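Side-chain contacts in putative pterin-4-alpha-carbinolamine dehydratase (Brucella melitensis, PDB 3JST), which probably catalyses the dehydration of 4a-hydroxytetrahydrobiopterin to 6,7-dihydrobiopterin, releasing water: residues F63-Y66 against N67-D70; N79-T82 against E83-K87; I86-A89 against R90-A94. All coordinates share one frame; numbering follows the deposited sequence.

Interaction 1 of 3, residues F63-Y66 against N67-D70; sequences FNAY and NRVD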
loop_
_atom_site.group_PDB
_atom_site.type_symbol
_atom_site.label_atom_id
_atom_site.label_comp_id
_atom_site.label_asym_id
_atom_site.label_seq_id
_atom_site.Cartn_x
_atom_site.Cartn_y
_atom_site.Cartn_z
ATOM N N PHE A 63 1.351 5.026 9.126
ATOM C CA PHE A 63 1.913 5.894 10.151
ATOM C C PHE A 63 2.318 7.188 9.470
ATOM O O PHE A 63 2.891 7.155 8.377
ATOM C CB PHE A 63 3.143 5.223 10.779
ATOM C CG PHE A 63 3.951 6.128 11.679
ATOM C CD1 PHE A 63 3.602 6.301 13.012
ATOM C CD2 PHE A 63 5.070 6.802 11.191
ATOM C CE1 PHE A 63 4.350 7.134 13.842
ATOM C CE2 PHE A 63 5.825 7.635 12.016
ATOM C CZ PHE A 63 5.466 7.801 13.341
ATOM N N ASN A 64 2.018 8.316 10.108
ATOM C CA ASN A 64 2.451 9.625 9.616
ATOM C C ASN A 64 3.155 10.410 10.718
ATOM O O ASN A 64 2.756 10.367 11.881
ATOM C CB ASN A 64 1.255 10.407 9.050
ATOM C CG ASN A 64 1.537 11.894 8.880
ATOM O OD1 ASN A 64 0.971 12.718 9.592
ATOM N ND2 ASN A 64 2.415 12.243 7.938
ATOM N N ALA A 65 4.230 11.091 10.338
ATOM C CA ALA A 65 4.936 12.023 11.207
ATOM C C ALA A 65 5.414 13.170 10.326
ATOM O O ALA A 65 6.350 13.006 9.552
ATOM C CB ALA A 65 6.115 11.343 11.888
ATOM N N TYR A 66 4.739 14.313 10.427
ATOM C CA TYR A 66 4.988 15.465 9.558
ATOM C C TYR A 66 4.940 15.058 8.072
ATOM O O TYR A 66 3.861 14.768 7.555
ATOM C CB TYR A 66 6.297 16.180 9.952
ATOM C CG TYR A 66 6.528 17.491 9.216
ATOM C CD1 TYR A 66 5.627 18.541 9.335
ATOM C CD2 TYR A 66 7.642 17.675 8.400
ATOM C CE1 TYR A 66 5.816 19.734 8.657
ATOM C CE2 TYR A 66 7.845 18.873 7.719
ATOM C CZ TYR A 66 6.928 19.897 7.852
ATOM O OH TYR A 66 7.118 21.090 7.189
ATOM N N ASN A 67 6.090 14.984 7.401
ATOM C CA ASN A 67 6.118 14.741 5.955
ATOM C C ASN A 67 6.332 13.280 5.549
ATOM O O ASN A 67 6.410 12.972 4.352
ATOM C CB ASN A 67 7.183 15.623 5.296
ATOM C CG ASN A 67 8.591 15.305 5.772
ATOM O OD1 ASN A 67 8.788 14.749 6.854
ATOM N ND2 ASN A 67 9.579 15.669 4.964
ATOM N N ARG A 68 6.428 12.388 6.533
ATOM C CA ARG A 68 6.632 10.961 6.272
ATOM C C ARG A 68 5.332 10.200 6.422
ATOM O O ARG A 68 4.616 10.395 7.402
ATOM C CB ARG A 68 7.656 10.371 7.247
ATOM C CG ARG A 68 9.064 10.892 7.052
ATOM C CD ARG A 68 10.043 10.276 8.043
ATOM N NE ARG A 68 10.032 10.960 9.341
ATOM C CZ ARG A 68 9.646 10.431 10.506
ATOM N NH1 ARG A 68 9.220 9.173 10.597
ATOM N NH2 ARG A 68 9.703 11.174 11.609
ATOM N N VAL A 69 5.036 9.330 5.456
ATOM C CA VAL A 69 3.939 8.377 5.585
ATOM C C VAL A 69 4.446 6.967 5.283
ATOM O O VAL A 69 4.894 6.695 4.166
ATOM C CB VAL A 69 2.754 8.690 4.639
ATOM C CG1 VAL A 69 1.560 7.819 5.004
ATOM C CG2 VAL A 69 2.390 10.166 4.691
ATOM N N ASP A 70 4.396 6.090 6.287
ATOM C CA ASP A 70 4.775 4.692 6.123
ATOM C C ASP A 70 3.514 3.861 5.989
ATOM O O ASP A 70 2.644 3.922 6.851
ATOM C CB ASP A 70 5.578 4.200 7.331
ATOM C CG ASP A 70 6.815 5.033 7.584
ATOM O OD1 ASP A 70 7.467 5.443 6.606
ATOM O OD2 ASP A 70 7.122 5.290 8.766
#
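The carbonyl oxygen of R68 is gripped twice, by A65 N at 3.0 Å and by the side-chain ND2 of N64 at 2.9 Å. The setting is a beta hairpin, strands 61-65 and 68-73 joined by a type II' turn from A65 to R68. A65 N reaches this oxygen in the carbonyl plane, whereas the amide comes from above it. N64 turns its amide toward the bend because CG lies beside the carbonyl carbon (chi1 164°), and ND2 also donates to Y66 O at 2.9 Å. Asparagine suits the place: it ties the turn together from the face it shares with V69, where helix 39-56 packs. Y66 takes the positive phi (52°) that the first corner of a II' turn requires, and N67 at the second corner donates from ND2 to F36 O. Beyond N64 and V69, F63 and D70 form a hydrogen-bonded pair, with D70 N and F63 O 2.8 Å apart.

On the face opposite N64, F63 lies alongside both R68 and D70. The carboxylate of D70 runs almost parallel to the phenyl plane (13°), OD2 being 3.5 Å from F63 CD2, while OD1 bonds to S33. R68 bends at chi3 and lays its guanidinium over the methyl of A65, NH2 standing 3.6 Å from A65 CB, and NH1 meets the edge of the F63 ring at CE2, 4.0 Å away in the ring plane.

Interaction 2 of 3, residues N79-T82 against E83-K87; sequences NGVT and ELDIK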
loop_
_atom_site.group_PDB
_atom_site.type_symbol
_atom_site.label_atom_id
_atom_site.label_comp_id
_atom_site.label_asym_id
_atom_site.label_seq_id
_atom_site.Cartn_x
_atom_site.Cartn_y
_atom_site.Cartn_z
ATOM N N ASN A 79 -5.721 -13.401 4.953
ATOM C CA ASN A 79 -4.497 -13.609 5.730
ATOM C C ASN A 79 -3.242 -13.565 4.855
ATOM O O ASN A 79 -2.358 -14.424 4.948
ATOM C CB ASN A 79 -4.573 -14.928 6.509
ATOM C CG ASN A 79 -3.611 -14.970 7.692
ATOM O OD1 ASN A 79 -3.400 -13.964 8.372
ATOM N ND2 ASN A 79 -3.041 -16.139 7.949
ATOM N N GLY A 80 -3.172 -12.556 3.999
ATOM C CA GLY A 80 -2.026 -12.399 3.125
ATOM C C GLY A 80 -2.185 -11.254 2.152
ATOM O O GLY A 80 -3.119 -10.456 2.262
ATOM N N VAL A 81 -1.257 -11.188 1.201
ATOM C CA VAL A 81 -1.258 -10.171 0.161
ATOM C C VAL A 81 -2.132 -10.637 -0.999
ATOM O O VAL A 81 -1.979 -11.760 -1.485
ATOM C CB VAL A 81 0.170 -9.888 -0.342
ATOM C CG1 VAL A 81 0.156 -8.809 -1.424
ATOM C CG2 VAL A 81 1.076 -9.475 0.826
ATOM N N THR A 82 -3.049 -9.772 -1.425
ATOM C CA THR A 82 -3.963 -10.059 -2.531
ATOM C C THR A 82 -3.940 -8.893 -3.523
ATOM O O THR A 82 -3.254 -7.887 -3.309
ATOM C CB THR A 82 -5.419 -10.253 -2.033
ATOM O OG1 THR A 82 -5.983 -8.983 -1.666
ATOM C CG2 THR A 82 -5.478 -11.213 -0.844
ATOM N N GLU A 83 -4.715 -9.030 -4.595
ATOM C CA GLU A 83 -4.845 -7.993 -5.617
ATOM C C GLU A 83 -5.321 -6.649 -5.047
ATOM O O GLU A 83 -4.960 -5.603 -5.572
ATOM C CB GLU A 83 -5.782 -8.479 -6.736
ATOM C CG GLU A 83 -6.057 -7.478 -7.874
ATOM C CD GLU A 83 -4.806 -7.039 -8.638
ATOM O OE1 GLU A 83 -3.739 -7.675 -8.506
ATOM O OE2 GLU A 83 -4.901 -6.049 -9.392
ATOM N N LEU A 84 -6.109 -6.674 -3.974
ATOM C CA LEU A 84 -6.533 -5.438 -3.299
ATOM C C LEU A 84 -5.340 -4.605 -2.800
ATOM O O LEU A 84 -5.338 -3.376 -2.900
ATOM C CB LEU A 84 -7.448 -5.769 -2.120
ATOM C CG LEU A 84 -8.814 -6.375 -2.435
ATOM C CD1 LEU A 84 -9.520 -6.811 -1.150
ATOM C CD2 LEU A 84 -9.665 -5.396 -3.221
ATOM N N ASP A 85 -4.331 -5.282 -2.259
ATOM C CA ASP A 85 -3.118 -4.619 -1.792
ATOM C C ASP A 85 -2.320 -4.073 -2.966
ATOM O O ASP A 85 -1.772 -2.970 -2.900
ATOM C CB ASP A 85 -2.266 -5.596 -0.984
ATOM C CG ASP A 85 -3.014 -6.151 0.202
ATOM O OD1 ASP A 85 -3.437 -5.334 1.049
ATOM O OD2 ASP A 85 -3.196 -7.388 0.272
ATOM N N ILE A 86 -2.276 -4.846 -4.046
ATOM C CA ILE A 86 -1.619 -4.411 -5.274
ATOM C C ILE A 86 -2.321 -3.179 -5.853
ATOM O O ILE A 86 -1.665 -2.234 -6.267
ATOM C CB ILE A 86 -1.580 -5.533 -6.342
ATOM C CG1 ILE A 86 -0.924 -6.813 -5.789
ATOM C CG2 ILE A 86 -0.847 -5.053 -7.591
ATOM C CD1 ILE A 86 0.393 -6.604 -5.038
ATOM N N LYS A 87 -3.650 -3.195 -5.880
ATOM C CA LYS A 87 -4.424 -2.049 -6.373
ATOM C C LYS A 87 -4.166 -0.791 -5.541
ATOM O O LYS A 87 -3.999 0.307 -6.087
ATOM C CB LYS A 87 -5.923 -2.370 -6.385
ATOM C CG LYS A 87 -6.328 -3.346 -7.467
ATOM C CD LYS A 87 -7.809 -3.698 -7.403
ATOM C CE LYS A 87 -8.659 -2.664 -8.105
ATOM N NZ LYS A 87 -10.107 -3.031 -8.089
#
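T82 and D85 form a capping box at the first turn of helix 83-96: the hydroxyl of T82 caps L84 N, while D85 returns to T82 N. T82 is the N-cap. Its OG1 sits between its backbone N and carbonyl carbon (chi1 74°), which swings the hydroxyl toward the helix start, where it accepts from L84 N at 3.3 Å. D85 points the other way, toward the incoming chain: its OD2 takes T82 N at 2.9 Å through the anti lone pair, along a nearly straight bond (168°). Beneath the box the first regular helical bond runs from I86 N to T82 O, 3.3 Å, in the carbonyl plane.

V81 crosses the D85 side chain at an angle, its CG1 4.0 Å from both OD2 and CB, and also meets I86 CD1 at 4.2 Å; this apolar side faces helix 8-16. Threonine suits the cap because its short hydroxyl can fold back, and aspartate because its carboxylate spans the turn. Outside the segments, T75 OG1 bonds to both T82 OG1 and D85 OD2, while H58 NE2 bonds to D85 OD1. Both carboxylate oxygens are thus held, which fixes the rotation of D85 and with it the start of the helix.

Interaction 3 of 3, residues I86-A89 against R90-A94; sequences IKMA and RKMNA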
loop_
_atom_site.group_PDB
_atom_site.type_symbol
_atom_site.label_atom_id
_atom_site.label_comp_id
_atom_site.label_asym_id
_atom_site.label_seq_id
_atom_site.Cartn_x
_atom_site.Cartn_y
_atom_site.Cartn_z
ATOM N N ILE A 86 -2.276 -4.846 -4.046
ATOM C CA ILE A 86 -1.619 -4.411 -5.274
ATOM C C ILE A 86 -2.321 -3.179 -5.853
ATOM O O ILE A 86 -1.665 -2.234 -6.267
ATOM C CB ILE A 86 -1.580 -5.533 -6.342
ATOM C CG1 ILE A 86 -0.924 -6.813 -5.789
ATOM C CG2 ILE A 86 -0.847 -5.053 -7.591
ATOM C CD1 ILE A 86 0.393 -6.604 -5.038
ATOM N N LYS A 87 -3.650 -3.195 -5.880
ATOM C CA LYS A 87 -4.424 -2.049 -6.373
ATOM C C LYS A 87 -4.166 -0.791 -5.541
ATOM O O LYS A 87 -3.999 0.307 -6.087
ATOM C CB LYS A 87 -5.923 -2.370 -6.385
ATOM C CG LYS A 87 -6.328 -3.346 -7.467
ATOM C CD LYS A 87 -7.809 -3.698 -7.403
ATOM C CE LYS A 87 -8.659 -2.664 -8.105
ATOM N NZ LYS A 87 -10.107 -3.031 -8.089
ATOM N N MET A 88 -4.129 -0.957 -4.222
ATOM C CA MET A 88 -3.908 0.165 -3.318
ATOM C C MET A 88 -2.497 0.732 -3.481
ATOM O O MET A 88 -2.325 1.941 -3.568
ATOM C CB MET A 88 -4.159 -0.253 -1.864
ATOM C CG MET A 88 -3.891 0.839 -0.831
ATOM S SD MET A 88 -4.864 2.336 -1.082
ATOM C CE MET A 88 -6.421 1.840 -0.332
ATOM N N ALA A 89 -1.495 -0.142 -3.532
ATOM C CA ALA A 89 -0.113 0.293 -3.734
ATOM C C ALA A 89 0.035 1.041 -5.062
ATOM O O ALA A 89 0.687 2.083 -5.128
ATOM C CB ALA A 89 0.837 -0.898 -3.683
ATOM N N ARG A 90 -0.583 0.499 -6.108
ATOM C CA ARG A 90 -0.601 1.129 -7.423
ATOM C C ARG A 90 -1.208 2.530 -7.363
ATOM O O ARG A 90 -0.623 3.473 -7.892
ATOM C CB ARG A 90 -1.378 0.255 -8.417
ATOM C CG ARG A 90 -1.516 0.837 -9.820
ATOM C CD ARG A 90 -2.332 -0.066 -10.751
ATOM N NE ARG A 90 -1.826 -1.436 -10.774
ATOM C CZ ARG A 90 -2.548 -2.541 -10.561
ATOM N NH1 ARG A 90 -3.854 -2.488 -10.304
ATOM N NH2 ARG A 90 -1.949 -3.726 -10.617
ATOM N N LYS A 91 -2.370 2.657 -6.716
ATOM C CA LYS A 91 -3.069 3.944 -6.611
ATOM C C LYS A 91 -2.264 4.948 -5.797
ATOM O O LYS A 91 -2.159 6.117 -6.176
ATOM C CB LYS A 91 -4.452 3.774 -5.974
ATOM C CG LYS A 91 -5.303 5.048 -5.965
ATOM C CD LYS A 91 -5.761 5.446 -7.376
ATOM C CE LYS A 91 -6.847 6.509 -7.314
ATOM N NZ LYS A 91 -7.366 6.886 -8.652
ATOM N N MET A 92 -1.709 4.486 -4.677
ATOM C CA MET A 92 -0.846 5.320 -3.839
ATOM C C MET A 92 0.350 5.848 -4.622
ATOM O O MET A 92 0.700 7.022 -4.505
ATOM C CB MET A 92 -0.368 4.544 -2.615
ATOM C CG MET A 92 -1.420 4.438 -1.531
ATOM S SD MET A 92 -0.872 3.500 -0.097
ATOM C CE MET A 92 -2.220 3.855 1.032
ATOM N N ASN A 93 0.969 4.980 -5.420
ATOM C CA ASN A 93 2.074 5.396 -6.281
ATOM C C ASN A 93 1.653 6.461 -7.295
ATOM O O ASN A 93 2.427 7.373 -7.591
ATOM C CB ASN A 93 2.709 4.189 -6.988
ATOM C CG ASN A 93 3.764 3.506 -6.135
ATOM O OD1 ASN A 93 3.799 3.685 -4.917
ATOM N ND2 ASN A 93 4.642 2.731 -6.773
ATOM N N ALA A 94 0.429 6.345 -7.809
ATOM C CA ALA A 94 -0.113 7.326 -8.746
ATOM C C ALA A 94 -0.378 8.662 -8.047
ATOM O O ALA A 94 -0.067 9.718 -8.587
ATOM C CB ALA A 94 -1.397 6.799 -9.399
#
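M92 N donates to M88 O at 2.8 Å, nearly along the C=O axis and almost straight (168°), in the middle of a run of regular i to i+4 bonds. R90 N to I86 O, K91 N to K87 O and N93 N to A89 O, each 2.9 Å, complete the set. The side chain of N93 works elsewhere: OD1 accepts from R32 and from the indole N-H of W21, and ND2 donates to D19 O, so asparagine ties this helix to neighbouring loop and sheet.

R90 leaves the helix extended through chi2, then bends at chi3 (-53°), which carries the guanidinium back along the helix, with I86 O over one of its faces. NH2 touches I86 CG2 at 3.5 Å, and NH1 passes K87 CG at 3.9 Å. NH1 also makes a long, weak ion pair with E83 OE2 two turns back from R90, while K87 NZ keeps 6.7 Å from R90 NH1. Long, flexible basic chains suit this outer side of the helix, where apolar stems lie on the helix and charged ends reach outward.

Helix 83-96 is amphipathic and packs on the antiparallel sheet of this alpha+beta fold. A89 lies on its buried side, its small methyl meeting I30, L73, L18 and W21. M88 touches L73, and M92 lies on V71 and F34. Both methionines supply slender, adaptable chains: M88 is folded at chi2 and chi3, M92 is extended beyond CG, and the two cross with M88 SD 3.7 Å from M92 CE.

Following the chain, interaction 1 comes first and closes the tight two-residue turn between strands 61-65 and 68-73. The second strand then leads through a loop to 79-82, where interaction 2 fixes the start of helix 83-96. Interaction 3 continues along that same helix. Interaction 1 closes before the other two open; interactions 2 and 3 overlap at I86 and K87. Interactions 1 and 2 lie on opposite sides of the chain's centre, their centres about 22 Å apart. Interaction 3 comes nearer the hairpin, with nearest atoms about 7 Å apart, and ties helix 83-96 to the sheet whose strand 68-73 leaves that hairpin.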